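Hydrogenase expression protein (Thiobacillus denitrificans, PDB 3SB1) is of unknown biochemical function but probably takes part in the expression or maturation of hydrogenase. Local coordinates at residues A[48-53]-A[81-86]; A[94-97]-A[103-106]; A[54-59]-A[67-72]; A[118-121]-A[125-128]; A[86-91]-A[111-116]. All coordinates share one frame; numbering follows the deposited sequence. Where two conformers were deposited one is given.

Contact 1. Residues A[48-53]-A[81-86]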
# COMPACT_ATOMS: atom_id res chain seq x y z
N PRO A 48 -26.31 -4.68 8.35
CA PRO A 48 -25.68 -4.56 9.68
C PRO A 48 -24.18 -4.37 9.68
O PRO A 48 -23.58 -3.98 10.69
CB PRO A 48 -26.03 -5.89 10.34
CG PRO A 48 -27.31 -6.25 9.76
CD PRO A 48 -27.22 -5.84 8.30
N LEU A 49 -23.57 -4.69 8.57
CA LEU A 49 -22.13 -4.56 8.46
C LEU A 49 -21.66 -3.13 8.51
O LEU A 49 -20.53 -2.87 8.93
CB LEU A 49 -21.62 -5.23 7.22
CG LEU A 49 -21.68 -6.74 7.24
CD1 LEU A 49 -21.14 -7.27 5.89
CD2 LEU A 49 -20.89 -7.38 8.37
N LEU A 50 -22.51 -2.16 8.14
CA LEU A 50 -22.03 -0.78 8.25
C LEU A 50 -21.83 -0.44 9.75
O LEU A 50 -20.86 0.24 10.11
CB LEU A 50 -22.93 0.22 7.56
CG LEU A 50 -23.12 0.02 6.06
CD1 LEU A 50 -24.15 1.07 5.53
CD2 LEU A 50 -21.79 0.00 5.29
N ARG A 51 -22.75 -0.88 10.61
CA ARG A 51 -22.63 -0.61 12.02
C ARG A 51 -21.39 -1.29 12.59
O ARG A 51 -20.67 -0.73 13.44
CB ARG A 51 -23.89 -1.08 12.76
CG ARG A 51 -23.87 -0.93 14.28
CD ARG A 51 -25.19 -1.43 14.86
NE ARG A 51 -25.31 -1.24 16.31
CZ ARG A 51 -24.99 -2.16 17.23
NH1 ARG A 51 -25.16 -1.90 18.52
NH2 ARG A 51 -24.52 -3.35 16.86
N GLU A 52 -21.11 -2.49 12.11
CA GLU A 52 -19.94 -3.21 12.57
C GLU A 52 -18.69 -2.46 12.20
O GLU A 52 -17.77 -2.34 13.00
CB GLU A 52 -19.91 -4.64 12.03
CG GLU A 52 -18.74 -5.41 12.56
CD GLU A 52 -18.79 -6.90 12.29
OE1 GLU A 52 -19.78 -7.38 11.69
OE2 GLU A 52 -17.82 -7.59 12.70
N ILE A 53 -18.63 -2.00 10.96
CA ILE A 53 -17.48 -1.24 10.49
C ILE A 53 -17.27 -0.01 11.35
O ILE A 53 -16.12 0.31 11.73
CB ILE A 53 -17.55 -0.89 9.00
CG1 ILE A 53 -17.49 -2.13 8.11
CG2 ILE A 53 -16.43 0.10 8.63
CD1 ILE A 53 -17.89 -1.89 6.68
N LEU A 81 -22.97 -8.76 -1.31
CA LEU A 81 -21.60 -8.31 -1.39
C LEU A 81 -21.44 -7.23 -2.42
O LEU A 81 -20.70 -6.29 -2.19
CB LEU A 81 -20.63 -9.47 -1.69
CG LEU A 81 -20.50 -10.53 -0.60
CD1 LEU A 81 -19.68 -11.68 -1.14
CD2 LEU A 81 -19.82 -9.94 0.63
N GLU A 82 -22.11 -7.32 -3.56
CA GLU A 82 -22.01 -6.26 -4.58
C GLU A 82 -22.56 -4.95 -4.00
O GLU A 82 -22.05 -3.87 -4.29
CB GLU A 82 -22.81 -6.63 -5.84
CG GLU A 82 -22.27 -7.82 -6.60
CD GLU A 82 -23.20 -8.33 -7.70
OE1 GLU A 82 -24.19 -7.64 -8.07
OE2 GLU A 82 -22.96 -9.46 -8.17
N TRP A 83 -23.68 -5.04 -3.28
CA TRP A 83 -24.28 -3.88 -2.64
C TRP A 83 -23.29 -3.22 -1.67
O TRP A 83 -23.09 -2.02 -1.69
CB TRP A 83 -25.58 -4.23 -1.91
CG TRP A 83 -26.09 -3.06 -1.13
CD1 TRP A 83 -26.89 -2.05 -1.61
CD2 TRP A 83 -25.85 -2.75 0.25
NE1 TRP A 83 -27.17 -1.14 -0.62
CE2 TRP A 83 -26.50 -1.51 0.52
CE3 TRP A 83 -25.11 -3.35 1.28
CZ2 TRP A 83 -26.47 -0.90 1.77
CZ3 TRP A 83 -25.04 -2.70 2.51
CH2 TRP A 83 -25.74 -1.50 2.75
N LEU A 84 -22.71 -4.02 -0.79
CA LEU A 84 -21.76 -3.50 0.17
C LEU A 84 -20.53 -2.89 -0.49
O LEU A 84 -20.09 -1.82 -0.10
CB LEU A 84 -21.34 -4.62 1.15
CG LEU A 84 -20.38 -4.20 2.24
CD1 LEU A 84 -21.10 -3.27 3.20
CD2 LEU A 84 -19.83 -5.42 3.00
N ARG A 85 -19.96 -3.56 -1.49
CA ARG A 85 -18.77 -3.01 -2.18
C ARG A 85 -19.12 -1.68 -2.81
O ARG A 85 -18.34 -0.71 -2.73
CB ARG A 85 -18.21 -3.98 -3.23
CG ARG A 85 -16.89 -3.55 -3.94
CD ARG A 85 -15.66 -3.76 -3.05
NE ARG A 85 -14.35 -3.31 -3.58
CZ ARG A 85 -13.50 -4.09 -4.26
NH1 ARG A 85 -12.32 -3.61 -4.65
NH2 ARG A 85 -13.83 -5.34 -4.56
N ALA A 86 -20.30 -1.59 -3.43
CA ALA A 86 -20.75 -0.35 -4.08
C ALA A 86 -21.00 0.77 -3.06
O ALA A 86 -20.71 1.96 -3.32
CB ALA A 86 -22.00 -0.62 -4.89
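Two helices that cover one face of the antiparallel sheet meet here, helix 48-63 offering Leu49 and Leu50 and helix 78-88 offering Trp83 and Leu84. The axes of segments 48-53 and 81-86 come no nearer than 11.6 Å and their directions differ by 44°, so the backbones stay well apart and long side chains must span the gap. Leu84 does most of this work, one methyl for each neighbouring leucine. Its CG lies anti to the backbone N (chi1 -178°), which sends the isobutyl fork toward helix 48-63. There Leu84 CD2 touches Leu49 CD1 at 3.7 Å, the two side chains crossing at about a right angle. The other methyl, Leu84 CD1, lies 3.9 Å from Leu50 CD2, where the two chains run past each other in opposite directions. Leu50 is forked in the same useful way: its second methyl, CD1, reaches Trp83 CH2 at 4.1 Å and comes at the indole obliquely. Only the far corner of the six-membered ring is used, and a glycerol, probably from the crystallisation liquor, is bound about 3 Å from the Trp83 side chain. Beneath the pair, Leu84 rests on Trp115 of strand 113-119, while Leu50 also packs on Leu160 of the second subunit. No hydrogen bond or charge pair crosses between the segments. Branched leucines suit such a place because each can serve two neighbours at once, and the 174 Å² buried implies an association held by the hydrophobic effect and by shape, with little directional chemistry to fix it.

Contact 2. Residues A[94-97]-A[103-106]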
# COMPACT_ATOMS: atom_id res chain seq x y z
N SER A 94 -4.95 1.83 -3.85
CA SER A 94 -5.17 0.48 -4.36
C SER A 94 -3.85 -0.28 -4.32
O SER A 94 -2.79 0.27 -4.69
CB SER A 94 -5.73 0.49 -5.78
OG SER A 94 -6.95 1.23 -5.81
N VAL A 95 -3.87 -1.49 -3.80
CA VAL A 95 -2.68 -2.27 -3.76
C VAL A 95 -2.85 -3.64 -4.41
O VAL A 95 -3.91 -4.24 -4.29
CB VAL A 95 -2.21 -2.53 -2.30
CG1 VAL A 95 -0.83 -3.29 -2.29
CG2 VAL A 95 -2.16 -1.25 -1.48
N THR A 96 -1.83 -4.11 -5.14
CA THR A 96 -1.81 -5.47 -5.70
C THR A 96 -0.54 -6.18 -5.24
O THR A 96 0.60 -5.70 -5.46
CB THR A 96 -1.87 -5.54 -7.21
OG1 THR A 96 -2.97 -4.78 -7.71
CG2 THR A 96 -1.94 -7.00 -7.68
N LEU A 97 -0.74 -7.37 -4.68
CA LEU A 97 0.33 -8.17 -4.14
C LEU A 97 0.39 -9.46 -4.93
O LEU A 97 -0.62 -10.16 -5.06
CB LEU A 97 0.04 -8.42 -2.68
CG LEU A 97 0.84 -9.43 -1.92
CD1 LEU A 97 2.30 -9.03 -1.93
CD2 LEU A 97 0.23 -9.39 -0.52
N SER A 103 -3.32 -10.85 -4.56
CA SER A 103 -4.30 -10.16 -3.72
C SER A 103 -4.50 -8.71 -4.15
O SER A 103 -3.63 -8.10 -4.75
CB SER A 103 -3.82 -10.14 -2.29
OG SER A 103 -3.55 -11.42 -1.80
N THR A 104 -5.70 -8.21 -3.91
CA THR A 104 -6.01 -6.80 -4.10
C THR A 104 -6.40 -6.30 -2.72
O THR A 104 -7.17 -6.92 -2.04
CB THR A 104 -7.12 -6.56 -5.07
OG1 THR A 104 -8.24 -7.39 -4.73
CG2 THR A 104 -6.65 -6.91 -6.49
N LEU A 105 -5.83 -5.16 -2.32
CA LEU A 105 -6.08 -4.52 -1.03
C LEU A 105 -6.46 -3.12 -1.42
O LEU A 105 -5.60 -2.28 -1.70
CB LEU A 105 -4.89 -4.57 -0.07
CG LEU A 105 -4.31 -6.00 0.02
CD1 LEU A 105 -3.24 -6.22 -1.05
CD2 LEU A 105 -3.74 -6.38 1.43
N ASP A 106 -7.76 -2.86 -1.42
CA ASP A 106 -8.26 -1.58 -1.88
C ASP A 106 -8.86 -0.77 -0.75
O ASP A 106 -9.77 -1.24 -0.04
CB ASP A 106 -9.32 -1.78 -2.95
CG ASP A 106 -8.74 -2.40 -4.24
OD1 ASP A 106 -7.59 -2.09 -4.58
OD2 ASP A 106 -9.41 -3.25 -4.85
O HOH W 1 -6.02 -3.33 -6.26
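Val95 and Leu105 face each other as a hydrogen-bonded pair in the antiparallel hairpin of strands 93-97 and 102-107, and the close packing lies on their face of the sheet. Val95 CG1 meets Leu105 CD1 at 4.0 Å, and the same Leu105 methyl reaches Leu97 CB at 4.3 Å, so one leucine bridges two residues of the partner strand. Leu105 also packs on Pro136 and Leu138 of a loop, apolar neighbours suited to this face. The backbone bonds of the pair differ: Leu105 N gives a nearly straight bond to Val95 O (2.9 Å, 168°), whereas Val95 N reaches Leu105 O at 2.8 Å along a bent path of 141°. Leu97 and Ser103 form a second hydrogen-bonded pair, joined by two bonds without such a bend.

The face of Ser94, Thr96, Thr104 and Asp106 is looser and wetter, and its residues are fittingly polar. A water there donates to Val95 O at 3.0 Å and to Asp106 OD1 at 2.6 Å, tying a main-chain carbonyl to a carboxylate. The other carboxylate oxygen, OD2, makes a salt bridge with Arg85 of helix 78-88. Strand 93-97 also pairs antiparallel with a strand of the second subunit, which carries the sheet across the interface. With Val95 O accepting from both Leu105 N and the water, the chemistry implies a mainly apolar face, with Ser103 at its end by the turn, opposite a polar face that holds a bound water, where Asp106 probably keeps its negative charge.

Contact 3. Residues A[54-59]-A[67-72]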
# COMPACT_ATOMS: atom_id res chain seq x y z
N ALA A 54 -18.36 0.71 11.65
CA ALA A 54 -18.25 1.92 12.47
C ALA A 54 -17.70 1.60 13.85
O ALA A 54 -16.90 2.37 14.38
CB ALA A 54 -19.57 2.66 12.55
N GLU A 55 -18.08 0.45 14.42
CA GLU A 55 -17.58 0.04 15.72
C GLU A 55 -16.10 -0.32 15.64
O GLU A 55 -15.32 0.06 16.53
CB GLU A 55 -18.34 -1.16 16.25
CG GLU A 55 -19.86 -0.96 16.46
CD GLU A 55 -20.61 -2.31 16.56
OE1 GLU A 55 -19.99 -3.40 16.36
OE2 GLU A 55 -21.84 -2.29 16.79
N HIS A 56 -15.73 -1.04 14.59
CA HIS A 56 -14.30 -1.36 14.40
C HIS A 56 -13.44 -0.10 14.25
O HIS A 56 -12.29 -0.03 14.72
CB HIS A 56 -14.10 -2.33 13.25
CG HIS A 56 -14.66 -3.67 13.51
ND1 HIS A 56 -14.61 -4.24 14.76
CD2 HIS A 56 -15.22 -4.59 12.70
CE1 HIS A 56 -15.12 -5.46 14.71
NE2 HIS A 56 -15.51 -5.69 13.47
N LEU A 57 -13.96 0.92 13.54
CA LEU A 57 -13.27 2.18 13.42
C LEU A 57 -13.05 2.86 14.77
O LEU A 57 -11.94 3.35 15.04
CB LEU A 57 -13.99 3.11 12.45
CG LEU A 57 -13.86 2.82 10.97
CD1 LEU A 57 -14.95 3.56 10.17
CD2 LEU A 57 -12.41 3.18 10.46
N HIS A 58 -14.08 2.86 15.62
CA HIS A 58 -13.96 3.41 16.95
C HIS A 58 -12.84 2.65 17.72
O HIS A 58 -12.01 3.26 18.36
CB HIS A 58 -15.27 3.29 17.67
CG HIS A 58 -15.27 3.93 19.02
ND1 HIS A 58 -15.13 3.20 20.18
CD2 HIS A 58 -15.40 5.22 19.39
CE1 HIS A 58 -15.20 4.03 21.22
NE2 HIS A 58 -15.36 5.26 20.76
N HIS A 59 -12.84 1.32 17.59
CA HIS A 59 -11.88 0.45 18.28
C HIS A 59 -10.45 0.75 17.83
O HIS A 59 -9.52 0.83 18.63
CB HIS A 59 -12.22 -1.02 18.04
CG HIS A 59 -11.37 -1.97 18.81
ND1 HIS A 59 -11.52 -2.13 20.17
CD2 HIS A 59 -10.35 -2.78 18.44
CE1 HIS A 59 -10.65 -3.02 20.60
NE2 HIS A 59 -9.95 -3.45 19.57
N SER A 67 -8.85 -4.65 13.02
CA SER A 67 -9.89 -5.66 13.09
C SER A 67 -10.21 -6.13 11.68
O SER A 67 -9.86 -5.45 10.72
CB SER A 67 -11.19 -5.02 13.62
OG SER A 67 -11.04 -4.54 14.94
N THR A 68 -10.88 -7.26 11.59
CA THR A 68 -11.34 -7.75 10.31
C THR A 68 -12.76 -8.26 10.41
O THR A 68 -13.24 -8.65 11.50
CB THR A 68 -10.45 -8.87 9.75
OG1 THR A 68 -10.44 -9.97 10.68
CG2 THR A 68 -9.04 -8.42 9.51
N ILE A 69 -13.43 -8.20 9.26
CA ILE A 69 -14.77 -8.75 9.06
C ILE A 69 -14.60 -9.75 7.92
O ILE A 69 -14.32 -9.36 6.77
CB ILE A 69 -15.81 -7.70 8.68
CG1 ILE A 69 -15.93 -6.72 9.83
CG2 ILE A 69 -17.19 -8.42 8.32
CD1 ILE A 69 -16.76 -5.49 9.48
N ASP A 70 -14.69 -11.03 8.26
CA ASP A 70 -14.51 -12.14 7.30
C ASP A 70 -15.77 -12.35 6.46
O ASP A 70 -16.63 -13.21 6.73
CB ASP A 70 -14.17 -13.44 8.04
CG ASP A 70 -13.74 -14.55 7.11
OD1 ASP A 70 -13.81 -14.38 5.86
OD2 ASP A 70 -13.34 -15.63 7.64
N LEU A 71 -15.82 -11.65 5.34
CA LEU A 71 -16.93 -11.68 4.46
C LEU A 71 -17.23 -13.04 3.86
O LEU A 71 -18.39 -13.42 3.75
CB LEU A 71 -16.72 -10.65 3.32
CG LEU A 71 -16.64 -9.17 3.69
CD1 LEU A 71 -16.31 -8.33 2.44
CD2 LEU A 71 -17.94 -8.66 4.33
N SER A 72 -16.18 -13.79 3.54
CA SER A 72 -16.35 -15.12 2.95
C SER A 72 -17.11 -16.06 3.87
O SER A 72 -17.82 -16.96 3.42
CB SER A 72 -14.99 -15.73 2.67
OG SER A 72 -14.37 -15.01 1.62
O HOH W 2 -10.40 -2.21 14.99
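His56 of helix 48-63 lays its imidazole against Ser67 and Ile69 of strand 67-69, and the van der Waals and CH-pi contacts come first. Ser67 CB sits over one face of the ring, 3.9 Å from the centroid of the His56 imidazole and 20° off its normal, a CH-pi contact. Ile69 comes at the edge instead: its CG1 is 3.6 Å from His56 CD2, close to the ring plane. The ring can serve both neighbours because His56 CG is anti to its own carbonyl carbon (chi1 -67°), which carries the imidazole from the helix to the strand, between Ser67 and Ile69. One turn on, His59 adds only a loose touch, its CD2 lying 4.0 Å from Ser67 OG.

The polar contacts run mostly around this core. His56 NE2 is hydrogen-bonded to Glu52 OE2 one turn back on the same helix, which fixes the ring's rotation, and His59 NE2 to Glu65 OE1, just beyond the helix end. A water donates to His56 O at 2.9 Å; its approach to Ser67 OG is too short to be trusted. If an alanine stood at His56, Ser67 CB and Ile69 CG1 would probably lose the surface they rest on and Glu52 OE2 would be left without its imidazole mate.

Serine is small enough to lie close over the ring face, and isoleucine reaches inward to Leu49 and Ile53. The chain turns back after helix 48-63, and strand 67-69 runs antiparallel to it (169° between segment axes, 9.2 Å apart): a helix packed over one face of the antiparallel sheet, here above an outermost strand.

Contact 4. Residues A[118-121]-A[125-128]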
# COMPACT_ATOMS: atom_id res chain seq x y z
N HIS A 118 -8.08 -12.27 -1.83
CA HIS A 118 -6.96 -13.09 -2.32
C HIS A 118 -7.50 -14.15 -3.28
O HIS A 118 -8.47 -14.80 -2.98
CB HIS A 118 -6.22 -13.87 -1.25
CG HIS A 118 -5.06 -14.61 -1.80
ND1 HIS A 118 -5.04 -15.98 -2.02
CD2 HIS A 118 -3.87 -14.14 -2.26
CE1 HIS A 118 -3.86 -16.30 -2.56
NE2 HIS A 118 -3.16 -15.21 -2.71
N ARG A 119 -6.85 -14.28 -4.43
CA ARG A 119 -7.16 -15.33 -5.38
C ARG A 119 -5.92 -16.25 -5.53
O ARG A 119 -4.76 -15.77 -5.54
CB ARG A 119 -7.48 -14.75 -6.76
CG ARG A 119 -8.74 -13.94 -6.79
CD ARG A 119 -8.94 -13.27 -8.19
NE ARG A 119 -10.10 -12.39 -8.15
CZ ARG A 119 -11.36 -12.78 -8.27
NH1 ARG A 119 -11.69 -14.05 -8.55
NH2 ARG A 119 -12.33 -11.87 -8.22
N ASN A 120 -6.18 -17.54 -5.67
CA ASN A 120 -5.12 -18.48 -5.95
C ASN A 120 -4.69 -18.37 -7.39
O ASN A 120 -5.21 -17.56 -8.16
CB ASN A 120 -5.44 -19.91 -5.53
CG ASN A 120 -6.59 -20.51 -6.29
OD1 ASN A 120 -6.93 -20.07 -7.41
ND2 ASN A 120 -7.17 -21.59 -5.73
N ALA A 121 -3.74 -19.20 -7.80
CA ALA A 121 -3.18 -19.06 -9.12
C ALA A 121 -4.20 -19.32 -10.23
O ALA A 121 -4.02 -18.82 -11.38
CB ALA A 121 -1.94 -19.97 -9.26
N VAL A 125 -11.26 -17.28 -5.43
CA VAL A 125 -11.13 -16.46 -4.20
C VAL A 125 -10.97 -17.39 -3.02
O VAL A 125 -11.83 -18.33 -2.83
CB VAL A 125 -12.37 -15.58 -3.98
CG1 VAL A 125 -12.36 -14.89 -2.64
CG2 VAL A 125 -12.51 -14.55 -5.13
N THR A 126 -9.86 -17.26 -2.30
CA THR A 126 -9.59 -18.06 -1.07
C THR A 126 -10.06 -17.34 0.18
O THR A 126 -10.35 -18.00 1.21
CB THR A 126 -8.12 -18.43 -0.89
OG1 THR A 126 -7.32 -17.27 -0.69
CG2 THR A 126 -7.60 -19.25 -2.12
N THR A 127 -10.08 -16.03 0.13
CA THR A 127 -10.58 -15.19 1.25
C THR A 127 -10.96 -13.82 0.72
O THR A 127 -10.32 -13.29 -0.21
CB THR A 127 -9.54 -15.02 2.40
OG1 THR A 127 -10.15 -14.41 3.54
CG2 THR A 127 -8.31 -14.16 2.02
N GLN A 128 -12.00 -13.25 1.30
CA GLN A 128 -12.45 -11.88 1.00
C GLN A 128 -12.84 -11.34 2.36
O GLN A 128 -13.61 -11.97 3.08
CB GLN A 128 -13.65 -11.90 0.03
CG GLN A 128 -14.11 -10.61 -0.30
CD GLN A 128 -15.02 -10.58 -1.53
OE1 GLN A 128 -15.03 -9.58 -2.23
NE2 GLN A 128 -15.73 -11.70 -1.83
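His118 is joined to Thr126 by two hydrogen bonds and to Thr127 by a third. The His118 ring takes Thr126 OG1 at its edge and in its plane, with ND1 2.9 Å from that hydroxyl in a hydrogen bond. Behind this, the main chain adds Thr126 N to His118 O, also 2.9 Å, while His118 N bonds almost straight (171°) to Thr127 O. With CG anti to the backbone N (chi1 -176°), the imidazole swings alongside Thr126, and threonine suits the spot because one branch brings its hydroxyl up to ND1 while its methyl, CG2, touches Asn120 CB at 4.1 Å. Next to them Val125 CG2 lies over one face of the Arg119 guanidinium, 3.6 Å from Arg119 NH1.

The pairing slips by one residue between His118 and Arg119, which face Thr127 and Val125, so that Thr126 is the extra residue of a beta bulge. A second shell holds the groups in place: His118 NE2 bonds to Asp100 O, Arg119 NH1 to Gly123 O, and Asn120 OD1 to Ala124 N across the turn. Were a leucine to replace His118, both Thr126 OG1 and Asp100 O would probably be left without their imidazole partner.

These residues close the exposed end of the hairpin between strands 113-119 and 125-132. On the other flank of strand 113-119 runs strand 102-107, to which Arg119 is joined through Ala102, while strand 125-132 has strand 67-69 on its far side.

Contact 5. Residues A[86-91]-A[111-116]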
# COMPACT_ATOMS: atom_id res chain seq x y z
N ALA A 86 -20.30 -1.59 -3.43
CA ALA A 86 -20.75 -0.35 -4.08
C ALA A 86 -21.00 0.77 -3.06
O ALA A 86 -20.71 1.96 -3.32
CB ALA A 86 -22.00 -0.62 -4.89
N GLU A 87 -21.56 0.40 -1.91
CA GLU A 87 -21.82 1.37 -0.87
C GLU A 87 -20.57 1.98 -0.22
O GLU A 87 -20.51 3.17 0.11
CB GLU A 87 -22.67 0.72 0.19
CG GLU A 87 -22.89 1.57 1.39
CD GLU A 87 -23.73 2.83 1.09
OE1 GLU A 87 -24.55 2.81 0.14
OE2 GLU A 87 -23.51 3.84 1.78
N LEU A 88 -19.56 1.14 0.02
CA LEU A 88 -18.31 1.58 0.60
C LEU A 88 -17.45 2.37 -0.37
O LEU A 88 -16.62 3.18 0.05
CB LEU A 88 -17.55 0.41 1.18
CG LEU A 88 -18.22 -0.31 2.35
CD1 LEU A 88 -17.37 -1.53 2.82
CD2 LEU A 88 -18.40 0.65 3.52
N GLY A 89 -17.64 2.10 -1.66
CA GLY A 89 -16.93 2.80 -2.71
C GLY A 89 -15.45 2.55 -2.81
O GLY A 89 -14.87 1.72 -2.10
N GLY A 90 -14.82 3.32 -3.69
CA GLY A 90 -13.38 3.19 -3.92
C GLY A 90 -12.72 4.41 -3.38
O GLY A 90 -13.25 5.51 -3.46
N GLY A 91 -11.53 4.22 -2.81
CA GLY A 91 -10.80 5.28 -2.21
C GLY A 91 -9.49 5.63 -2.88
O GLY A 91 -9.22 5.22 -4.02
N PRO A 111 -11.62 6.26 4.80
CA PRO A 111 -10.26 6.01 5.25
C PRO A 111 -10.23 5.06 6.43
O PRO A 111 -11.06 5.18 7.35
CB PRO A 111 -9.80 7.39 5.70
CG PRO A 111 -10.51 8.31 4.70
CD PRO A 111 -11.85 7.70 4.51
N GLY A 112 -9.29 4.13 6.39
CA GLY A 112 -9.17 3.09 7.43
C GLY A 112 -9.97 1.82 7.14
O GLY A 112 -9.89 0.85 7.90
N VAL A 113 -10.81 1.82 6.10
CA VAL A 113 -11.62 0.65 5.75
C VAL A 113 -11.18 0.12 4.43
O VAL A 113 -11.29 0.81 3.41
CB VAL A 113 -13.11 1.02 5.72
CG1 VAL A 113 -13.99 -0.24 5.43
CG2 VAL A 113 -13.58 1.76 7.01
N TRP A 114 -10.63 -1.09 4.46
CA TRP A 114 -10.03 -1.73 3.30
C TRP A 114 -10.74 -2.97 2.89
O TRP A 114 -11.14 -3.76 3.76
CB TRP A 114 -8.54 -2.07 3.62
CG TRP A 114 -7.70 -0.95 4.10
CD1 TRP A 114 -7.69 -0.38 5.37
CD2 TRP A 114 -6.74 -0.20 3.34
NE1 TRP A 114 -6.82 0.68 5.41
CE2 TRP A 114 -6.18 0.80 4.20
CE3 TRP A 114 -6.23 -0.34 2.06
CZ2 TRP A 114 -5.19 1.65 3.77
CZ3 TRP A 114 -5.22 0.53 1.64
CH2 TRP A 114 -4.76 1.52 2.46
N TRP A 115 -10.84 -3.20 1.58
CA TRP A 115 -11.50 -4.41 1.02
C TRP A 115 -10.37 -5.29 0.45
O TRP A 115 -9.66 -4.86 -0.45
CB TRP A 115 -12.47 -4.07 -0.10
CG TRP A 115 -13.37 -5.19 -0.48
CD1 TRP A 115 -13.06 -6.32 -1.17
CD2 TRP A 115 -14.79 -5.25 -0.23
NE1 TRP A 115 -14.20 -7.11 -1.32
CE2 TRP A 115 -15.27 -6.44 -0.79
CE3 TRP A 115 -15.69 -4.37 0.32
CZ2 TRP A 115 -16.63 -6.80 -0.76
CZ3 TRP A 115 -17.05 -4.74 0.37
CH2 TRP A 115 -17.49 -5.94 -0.17
N ILE A 116 -10.25 -6.49 0.99
CA ILE A 116 -9.19 -7.40 0.65
C ILE A 116 -9.74 -8.65 -0.06
O ILE A 116 -10.77 -9.21 0.36
CB ILE A 116 -8.49 -7.86 1.95
CG1 ILE A 116 -8.21 -6.63 2.86
CG2 ILE A 116 -7.25 -8.68 1.64
CD1 ILE A 116 -7.31 -5.60 2.27
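Leu88 points its CB toward Val113 and Trp115, but CB itself is still 5.2 Å from Trp115 CZ3 and serves mainly to launch the rest. CG lies anti to the carbonyl carbon (chi1 -64°), which carries the fork inward over the sheet. At the tip the methyls part. CD1 comes to the edge of the Trp115 indole, near the ring plane, at 4.1 Å from both Trp115 CZ3 and Trp115 CE3, the two side chains crossing at about a right angle. The same methyl makes a looser touch with Val113 CG1, at 4.5 Å. CD2 turns instead to Leu50 of helix 48-63, and both methyls pack on Ile53 of that helix. In this way the last turn of helix 78-88 is set against strand 113-119, the middle strand of the five-stranded antiparallel sheet, in alpha/beta packing. Unbranched at CB, leucine suits a helix here, while valine, branched at CB, fits the extended strand below. Trp115 presents a broad apolar rim to the leucine, while its NE1 is hydrogen-bonded to Gln128 OE1 and Arg85 makes a cation-pi contact with it. Just past Leu88 the helix ends at Gly89, whose positive phi (68°) favours glycine.

Overall arrangement
Contacts 1, 3 and 5 build the layer of helices 48-63 and 78-88 on one face of the five-stranded sheet: contact 1 joins the two helices, contact 3 ties the first to strand 67-69 and contact 5 sets the end of the second on strand 113-119. The centres of contacts 1 and 5 are only about 9 Å apart. Contacts 2 and 4 are hairpins of the sheet itself, their centres about 12 Å apart. Along the chain, contact 3 is nested within contact 1 and contact 2 within contact 5; contact 4 comes last. Arg85, bound to Asp106, links layer to sheet. All but contact 4 touch the second subunit, so these parts lie at or near the subunit interface.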